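Local coordinates for protection of telomeres protein 1 (Schizosaccharomyces pombe, PDB 5USB), which binds single-stranded telomeric DNA to protect the 3' overhang of the chromosome end, and regulates telomerase and telomere length, at a contact of chain A with DNA. Coordinates in Å, arbitrary orientation; residue numbers count along the deposited sequence, not the author numbering.

Contact 1: a contact of chain A with DNA. Residues 34, 47, 51, 54, 56. With nucleotides of chain B.
Thr51 and Ser54 hold the phosphate of DC6 between two hydroxyl groups. They belong to a loop of the Pot1pC domain, an OB-fold of the telombin family that binds unpaired telomeric DNA.

On the backbone, each hydroxyl takes a different non-bridging oxygen. Thr51 OG1 donates a hydrogen bond to DC6 OP1 at 2.7 Å. Its methyl CG2 lies 3.5 Å from the ester oxygen O5' of DC6. Ser54 OG donates to DC6 OP2 at 2.6 Å. The Ser54 hydroxyl points away from its own backbone N (chi1 175°), toward the phosphate. Trp56 N donates to the same Ser54 OG at 3.1 Å, with 161° at the hydrogen. This bond uses OG as an acceptor, which would leave its hydrogen for the phosphate. Met47 reaches the sugar. Its chain bends at chi2 and chi3, which brings SD to 3.8 Å from DA5 C1' and CE to 3.5 Å from DA5 O3'. The methyl CE also sits over the centre of the Trp56 ring, so it is wedged between the indole and the DNA backbone.

At the base, Tyr34 of strand 31-36 meets the adenine of DA5 by van der Waals contact. Its ring edge comes obliquely onto the N3 and C2 rim of the base, and the two rings are turned steeply, by about 70°. CE2 is 3.6 Å from DA5 N3, and DA5 C2 lies in the plane of the phenol ring.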
# COMPACT_ATOMS: atom_id res chain seq x y z
N TYR A 34 -4.17 2.33 2.14
CA TYR A 34 -3.20 3.33 1.73
C TYR A 34 -1.94 3.02 2.51
O TYR A 34 -2.00 2.97 3.75
CB TYR A 34 -3.67 4.75 2.03
CG TYR A 34 -4.95 5.12 1.30
CD1 TYR A 34 -6.17 4.67 1.72
CD2 TYR A 34 -4.89 5.90 0.15
CE1 TYR A 34 -7.32 4.99 1.04
CE2 TYR A 34 -6.05 6.21 -0.56
CZ TYR A 34 -7.24 5.73 -0.11
OH TYR A 34 -8.39 6.05 -0.80
N MET A 47 -0.49 14.05 -1.35
CA MET A 47 -1.41 14.27 -0.25
C MET A 47 -1.22 15.66 0.36
O MET A 47 -0.12 16.02 0.77
CB MET A 47 -1.21 13.17 0.80
CG MET A 47 -1.61 11.78 0.32
SD MET A 47 -3.38 11.61 -0.03
CE MET A 47 -4.05 12.00 1.55
N THR A 51 -6.00 20.25 3.53
CA THR A 51 -7.38 19.83 3.41
C THR A 51 -8.16 20.31 4.62
O THR A 51 -7.70 20.16 5.75
CB THR A 51 -7.43 18.31 3.26
OG1 THR A 51 -6.68 17.97 2.09
CG2 THR A 51 -8.83 17.83 3.08
N SER A 54 -9.61 16.42 7.42
CA SER A 54 -9.08 15.12 7.09
C SER A 54 -8.47 14.49 8.33
O SER A 54 -7.89 15.20 9.15
CB SER A 54 -8.03 15.22 5.99
OG SER A 54 -7.44 13.96 5.75
N TRP A 56 -6.12 12.20 7.90
CA TRP A 56 -4.77 11.89 7.46
C TRP A 56 -3.76 12.83 8.13
O TRP A 56 -3.85 14.05 7.96
CB TRP A 56 -4.72 12.01 5.94
CG TRP A 56 -3.48 11.58 5.28
CD1 TRP A 56 -2.31 12.29 5.16
CD2 TRP A 56 -3.26 10.34 4.58
NE1 TRP A 56 -1.39 11.57 4.46
CE2 TRP A 56 -1.94 10.37 4.10
CE3 TRP A 56 -4.04 9.22 4.34
CZ2 TRP A 56 -1.40 9.33 3.36
CZ3 TRP A 56 -3.49 8.18 3.60
CH2 TRP A 56 -2.18 8.23 3.15
P DA B 5 -10.36 13.45 -3.99
OP1 DA B 5 -11.63 13.95 -3.52
OP2 DA B 5 -9.54 14.18 -4.91
O5' DA B 5 -9.47 13.18 -2.70
C5' DA B 5 -10.02 12.51 -1.59
C4' DA B 5 -8.90 12.05 -0.70
O4' DA B 5 -8.18 11.00 -1.36
C3' DA B 5 -7.86 13.13 -0.40
O3' DA B 5 -7.35 12.99 0.92
C2' DA B 5 -6.81 12.89 -1.48
C1' DA B 5 -6.86 11.39 -1.66
N9 DA B 5 -6.58 10.93 -3.01
C8 DA B 5 -7.11 11.40 -4.18
N7 DA B 5 -6.71 10.75 -5.24
C5 DA B 5 -5.90 9.75 -4.74
C6 DA B 5 -5.19 8.72 -5.35
N6 DA B 5 -5.18 8.51 -6.66
N1 DA B 5 -4.46 7.90 -4.56
C2 DA B 5 -4.47 8.12 -3.24
N3 DA B 5 -5.11 9.04 -2.55
C4 DA B 5 -5.82 9.84 -3.36
P DC B 6 -7.43 14.21 1.92
OP1 DC B 6 -6.90 15.40 1.26
OP2 DC B 6 -6.87 13.78 3.18
O5' DC B 6 -8.99 14.44 2.11
C5' DC B 6 -9.72 13.73 3.10
C4' DC B 6 -11.19 14.10 3.06
O4' DC B 6 -11.77 13.50 1.88
C3' DC B 6 -12.03 13.58 4.22
O3' DC B 6 -13.19 14.39 4.30
C2' DC B 6 -12.49 12.23 3.70
C1' DC B 6 -12.77 12.57 2.26
N1 DC B 6 -12.68 11.45 1.32
C2 DC B 6 -13.72 11.27 0.41
O2 DC B 6 -14.70 12.02 0.47
N3 DC B 6 -13.62 10.29 -0.51
C4 DC B 6 -12.54 9.51 -0.54
N4 DC B 6 -12.49 8.56 -1.46
C5 DC B 6 -11.45 9.70 0.35
C6 DC B 6 -11.57 10.68 1.26

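Contact 2: a contact of chain A with DNA. Residues 66, 68, 97, 103. With nucleotides of chain B.
Arg66 lays its guanidinium against the face of DA5 and reaches the Watson-Crick edge of DT4. It lies on strand 65-69 of the Pot1pC OB-fold, where bases are read along the single strand.

The stacking is cation-pi. Arg66 NH2 sits 3.4 Å from the centroid of the six-membered ring of DA5. The chain bends at chi3 (-69°), turning the guanidinium over the adenine. Ile68 adds an apolar contact, with CG1 packed near DG2 C2.

Direct hydrogen bonds read the bases. Arg66 NH1 donates to DT4 O2 at 3.1 Å, with the oxygen tilted from the guanidinium plane. Beside it, DT4 N3 donates to Asp97 OD2 at 2.8 Å and meets this oxygen from above the carboxylate plane. Arginine and aspartate thus match the acceptor and donor of thymine. DG2 N1 donates to Glu103 OE1 at 3.2 Å, on the syn side, tilted from the carboxylate plane. The bond from DG2 N2 to the same oxygen is weak. Glu103 OE2 lies 3.2 Å from DG2 O6, two acceptors, so this fit is imperfect.

Waters extend the readout to DA5. Water 2 links Asp97 OD2 to the adenine amino group N6. Water 1 is 2.9 Å from the backbone atom Arg66 N and 3.1 Å from DA5 N1.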
# COMPACT_ATOMS: atom_id res chain seq x y z
N ARG A 66 -2.37 3.80 -2.97
CA ARG A 66 -3.66 3.17 -2.73
C ARG A 66 -3.64 1.75 -3.25
O ARG A 66 -3.18 1.51 -4.36
CB ARG A 66 -4.77 3.95 -3.43
CG ARG A 66 -6.12 3.24 -3.49
CD ARG A 66 -7.04 3.98 -4.48
NE ARG A 66 -7.45 5.28 -3.98
CZ ARG A 66 -7.85 6.29 -4.74
NH1 ARG A 66 -7.89 6.16 -6.06
NH2 ARG A 66 -8.20 7.42 -4.17
N ILE A 68 -6.27 -1.48 -3.90
CA ILE A 68 -7.66 -1.93 -3.94
C ILE A 68 -7.69 -3.45 -3.93
O ILE A 68 -7.06 -4.10 -4.77
CB ILE A 68 -8.41 -1.40 -5.17
CG1 ILE A 68 -8.22 0.11 -5.29
CG2 ILE A 68 -9.90 -1.82 -5.09
CD1 ILE A 68 -8.81 0.84 -4.20
N ASP A 97 -4.41 5.04 -12.76
CA ASP A 97 -5.84 5.30 -12.74
C ASP A 97 -6.19 6.33 -13.81
O ASP A 97 -5.35 6.74 -14.62
CB ASP A 97 -6.32 5.70 -11.34
CG ASP A 97 -5.85 7.06 -10.87
OD1 ASP A 97 -5.39 7.89 -11.67
OD2 ASP A 97 -5.97 7.35 -9.64
N GLU A 103 -1.53 3.02 -8.72
CA GLU A 103 -2.26 2.33 -7.70
C GLU A 103 -1.92 0.85 -7.79
O GLU A 103 -1.37 0.37 -8.78
CB GLU A 103 -3.78 2.58 -7.81
CG GLU A 103 -4.37 2.24 -9.16
CD GLU A 103 -5.87 2.46 -9.25
OE1 GLU A 103 -6.50 2.81 -8.23
OE2 GLU A 103 -6.42 2.27 -10.36
P DG B 2 -17.00 -0.86 -12.85
OP1 DG B 2 -18.47 -0.99 -12.93
OP2 DG B 2 -16.22 -0.42 -14.01
O5' DG B 2 -16.68 0.11 -11.64
C5' DG B 2 -17.30 -0.09 -10.37
C4' DG B 2 -16.57 0.73 -9.34
O4' DG B 2 -15.40 0.06 -8.85
C3' DG B 2 -16.04 2.06 -9.85
O3' DG B 2 -17.13 2.96 -9.83
C2' DG B 2 -14.97 2.38 -8.82
C1' DG B 2 -14.41 1.01 -8.48
N9 DG B 2 -13.19 0.66 -9.20
C8 DG B 2 -13.11 -0.18 -10.27
N7 DG B 2 -11.90 -0.33 -10.72
C5 DG B 2 -11.13 0.50 -9.92
C6 DG B 2 -9.74 0.76 -9.95
O6 DG B 2 -8.89 0.28 -10.69
N1 DG B 2 -9.38 1.68 -8.97
C2 DG B 2 -10.24 2.24 -8.06
N2 DG B 2 -9.70 3.08 -7.18
N3 DG B 2 -11.54 2.01 -8.03
C4 DG B 2 -11.91 1.13 -8.98
P DT B 3 -17.06 4.31 -10.58
OP1 DT B 3 -18.40 4.91 -10.58
OP2 DT B 3 -16.32 4.13 -11.81
O5' DT B 3 -16.22 5.23 -9.61
C5' DT B 3 -16.64 5.44 -8.27
C4' DT B 3 -15.69 6.42 -7.64
O4' DT B 3 -14.37 5.83 -7.68
C3' DT B 3 -15.57 7.76 -8.37
O3' DT B 3 -15.51 8.73 -7.31
C2' DT B 3 -14.31 7.57 -9.21
C1' DT B 3 -13.47 6.69 -8.33
N1 DT B 3 -12.54 5.87 -9.11
C2 DT B 3 -11.21 5.99 -8.83
O2 DT B 3 -10.79 6.67 -7.92
N3 DT B 3 -10.39 5.21 -9.61
C4 DT B 3 -10.77 4.38 -10.64
O4 DT B 3 -9.92 3.75 -11.26
C5 DT B 3 -12.19 4.32 -10.89
C7 DT B 3 -12.70 3.42 -11.97
C6 DT B 3 -12.99 5.07 -10.13
P DT B 4 -15.27 10.29 -7.54
OP1 DT B 4 -16.17 11.02 -6.66
OP2 DT B 4 -15.23 10.61 -8.95
O5' DT B 4 -13.82 10.53 -6.92
C5' DT B 4 -13.49 9.98 -5.65
C4' DT B 4 -12.05 10.25 -5.31
O4' DT B 4 -11.20 9.43 -6.16
C3' DT B 4 -11.58 11.69 -5.52
O3' DT B 4 -10.57 11.99 -4.55
C2' DT B 4 -10.92 11.63 -6.88
C1' DT B 4 -10.26 10.26 -6.82
N1 DT B 4 -9.96 9.64 -8.12
C2 DT B 4 -8.72 9.07 -8.30
O2 DT B 4 -7.90 8.98 -7.42
N3 DT B 4 -8.53 8.51 -9.53
C4 DT B 4 -9.41 8.51 -10.59
O4 DT B 4 -9.09 7.98 -11.65
C5 DT B 4 -10.68 9.14 -10.34
C7 DT B 4 -11.70 9.18 -11.44
C6 DT B 4 -10.88 9.69 -9.14
P DA B 5 -10.36 13.45 -3.99
OP1 DA B 5 -11.63 13.95 -3.52
OP2 DA B 5 -9.54 14.18 -4.91
O5' DA B 5 -9.47 13.18 -2.70
C5' DA B 5 -10.02 12.51 -1.59
C4' DA B 5 -8.90 12.05 -0.70
O4' DA B 5 -8.18 11.00 -1.36
C3' DA B 5 -7.86 13.13 -0.40
O3' DA B 5 -7.35 12.99 0.92
C2' DA B 5 -6.81 12.89 -1.48
C1' DA B 5 -6.86 11.39 -1.66
N9 DA B 5 -6.58 10.93 -3.01
C8 DA B 5 -7.11 11.40 -4.18
N7 DA B 5 -6.71 10.75 -5.24
C5 DA B 5 -5.90 9.75 -4.74
C6 DA B 5 -5.19 8.72 -5.35
N6 DA B 5 -5.18 8.51 -6.66
N1 DA B 5 -4.46 7.90 -4.56
C2 DA B 5 -4.47 8.12 -3.24
N3 DA B 5 -5.11 9.04 -2.55
C4 DA B 5 -5.82 9.84 -3.36
O HOH W 1 -2.43 5.68 -5.24
O HOH W 2 -4.48 5.87 -7.88

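Contact 3: a contact of chain A with DNA. Residues 23, 53-56. With nucleotides of chain B.
Lys23 reaches from strand 14-26 to the Hoogsteen edge of DG7, while Arg55 lies against DG8. Both belong to the Pot1pC OB-fold of the telombin family.

Arg55 binds DG8 from its backbone outward. Its N donates to DG8 O6 at 3.0 Å, reading the Watson-Crick edge. CB then lies 3.7 Å from DG8 C6. CG sits over the face of the six-membered ring, 3.4 Å from its centroid, as a CH-pi contact. The chain bends at chi2 (-84°) and chi3, and the guanidinium leaves the base: NH1 lies 4.0 Å from DG8 C2' of the deoxyribose.

Lys23 is extended until its last bend at chi4 (72°). NZ donates to DG7 N7 at 2.8 Å. It is also 3.1 Å from DG8 N7, a likely hydrogen bond, and a water joins it to DG8 O6. The amine thus bridges two guanines.

The backbone is held by serines. Ser53 OG donates to DG7 OP2 at 3.0 Å; DG8 N1 donates to this same oxygen, so its base turns back onto the neighbouring backbone. Ser54 grips the preceding phosphate, of DC6. An alanine at Ser54 has no hydroxyl, and would probably leave DC6 OP2 less firmly held and Trp56 N without this acceptor.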
# COMPACT_ATOMS: atom_id res chain seq x y z
N LYS A 23 -3.99 4.19 6.16
CA LYS A 23 -5.42 4.36 6.12
C LYS A 23 -6.07 3.10 5.55
O LYS A 23 -5.53 2.49 4.62
CB LYS A 23 -5.79 5.57 5.24
CG LYS A 23 -7.27 5.83 5.11
CD LYS A 23 -7.48 7.05 4.27
CE LYS A 23 -8.95 7.23 3.91
NZ LYS A 23 -9.74 7.65 5.05
N SER A 53 -10.82 19.32 6.18
CA SER A 53 -11.14 18.27 7.13
C SER A 53 -10.51 16.99 6.63
O SER A 53 -10.80 16.55 5.51
CB SER A 53 -12.65 18.10 7.25
OG SER A 53 -12.95 17.11 8.19
N SER A 54 -9.61 16.42 7.42
CA SER A 54 -9.08 15.12 7.09
C SER A 54 -8.47 14.49 8.33
O SER A 54 -7.89 15.20 9.15
CB SER A 54 -8.03 15.22 5.99
OG SER A 54 -7.44 13.96 5.75
N ARG A 55 -8.61 13.17 8.44
CA ARG A 55 -7.98 12.38 9.49
C ARG A 55 -6.57 11.88 9.11
O ARG A 55 -5.91 11.25 9.92
CB ARG A 55 -8.85 11.17 9.85
CG ARG A 55 -10.22 11.50 10.44
CD ARG A 55 -10.15 11.75 11.93
NE ARG A 55 -9.58 10.63 12.68
CZ ARG A 55 -10.24 9.57 13.14
NH1 ARG A 55 -11.56 9.41 12.93
NH2 ARG A 55 -9.57 8.64 13.81
N TRP A 56 -6.12 12.20 7.90
CA TRP A 56 -4.77 11.89 7.46
C TRP A 56 -3.76 12.83 8.13
O TRP A 56 -3.85 14.05 7.96
CB TRP A 56 -4.72 12.01 5.94
CG TRP A 56 -3.48 11.58 5.28
CD1 TRP A 56 -2.31 12.29 5.16
CD2 TRP A 56 -3.26 10.34 4.58
NE1 TRP A 56 -1.39 11.57 4.46
CE2 TRP A 56 -1.94 10.37 4.10
CE3 TRP A 56 -4.04 9.22 4.34
CZ2 TRP A 56 -1.40 9.33 3.36
CZ3 TRP A 56 -3.49 8.18 3.60
CH2 TRP A 56 -2.18 8.23 3.15
P DC B 6 -7.43 14.21 1.92
OP1 DC B 6 -6.90 15.40 1.26
OP2 DC B 6 -6.87 13.78 3.18
O5' DC B 6 -8.99 14.44 2.11
C5' DC B 6 -9.72 13.73 3.10
C4' DC B 6 -11.19 14.10 3.06
O4' DC B 6 -11.77 13.50 1.88
C3' DC B 6 -12.03 13.58 4.22
O3' DC B 6 -13.19 14.39 4.30
C2' DC B 6 -12.49 12.23 3.70
C1' DC B 6 -12.77 12.57 2.26
N1 DC B 6 -12.68 11.45 1.32
C2 DC B 6 -13.72 11.27 0.41
O2 DC B 6 -14.70 12.02 0.47
N3 DC B 6 -13.62 10.29 -0.51
C4 DC B 6 -12.54 9.51 -0.54
N4 DC B 6 -12.49 8.56 -1.46
C5 DC B 6 -11.45 9.70 0.35
C6 DC B 6 -11.57 10.68 1.26
P DG B 7 -14.00 14.56 5.60
OP1 DG B 7 -14.90 15.72 5.40
OP2 DG B 7 -13.12 14.51 6.73
O5' DG B 7 -14.85 13.22 5.66
C5' DG B 7 -16.06 13.11 4.94
C4' DG B 7 -16.57 11.69 5.00
O4' DG B 7 -15.76 10.88 4.12
C3' DG B 7 -16.51 11.03 6.38
O3' DG B 7 -17.76 10.42 6.64
C2' DG B 7 -15.57 9.86 6.18
C1' DG B 7 -15.65 9.61 4.70
N9 DG B 7 -14.46 8.97 4.18
C8 DG B 7 -13.23 8.92 4.78
N7 DG B 7 -12.36 8.22 4.11
C5 DG B 7 -13.06 7.77 3.00
C6 DG B 7 -12.65 6.95 1.93
O6 DG B 7 -11.54 6.47 1.72
N1 DG B 7 -13.68 6.74 1.02
C2 DG B 7 -14.95 7.24 1.15
N2 DG B 7 -15.81 6.92 0.18
N3 DG B 7 -15.35 8.00 2.15
C4 DG B 7 -14.36 8.22 3.04
P DG B 8 -18.29 10.29 8.10
OP1 DG B 8 -19.61 9.69 8.03
OP2 DG B 8 -18.12 11.54 8.77
O5' DG B 8 -17.26 9.33 8.84
C5' DG B 8 -17.47 7.93 8.76
C4' DG B 8 -16.26 7.17 9.27
O4' DG B 8 -15.08 7.52 8.54
C3' DG B 8 -15.93 7.36 10.75
O3' DG B 8 -15.62 6.04 11.15
C2' DG B 8 -14.65 8.20 10.71
C1' DG B 8 -14.00 7.69 9.44
N9 DG B 8 -12.99 8.50 8.77
C8 DG B 8 -11.93 7.99 8.07
N7 DG B 8 -11.22 8.90 7.47
C5 DG B 8 -11.87 10.09 7.77
C6 DG B 8 -11.55 11.42 7.39
O6 DG B 8 -10.62 11.82 6.70
N1 DG B 8 -12.46 12.33 7.92
C2 DG B 8 -13.54 12.00 8.70
N2 DG B 8 -14.30 13.02 9.11
N3 DG B 8 -13.84 10.76 9.05
C4 DG B 8 -12.97 9.86 8.55
O HOH W 3 -8.58 10.29 5.74

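Contacts 1 and 3 are nearly one site, with C-alpha centres about 4 Å apart, and share Ser54 and Trp56. Contact 2 is separate: its C-alpha centre is about 15 Å from that of contact 1 and 18 Å from that of contact 3. The nucleic acid chain, DNA over the nucleotides described, joins all three: DA5 touches contacts 1 and 2, DC6 contacts 1 and 3. Contact 2 takes the 5' part with strands 65-69 and 102-106 and loop residue Asp97. Contacts 1 and 3 take the later nucleotides with loop residues and strands 31-36 and 14-26. One chain thus binds continuous single strand, DG2 to DG8.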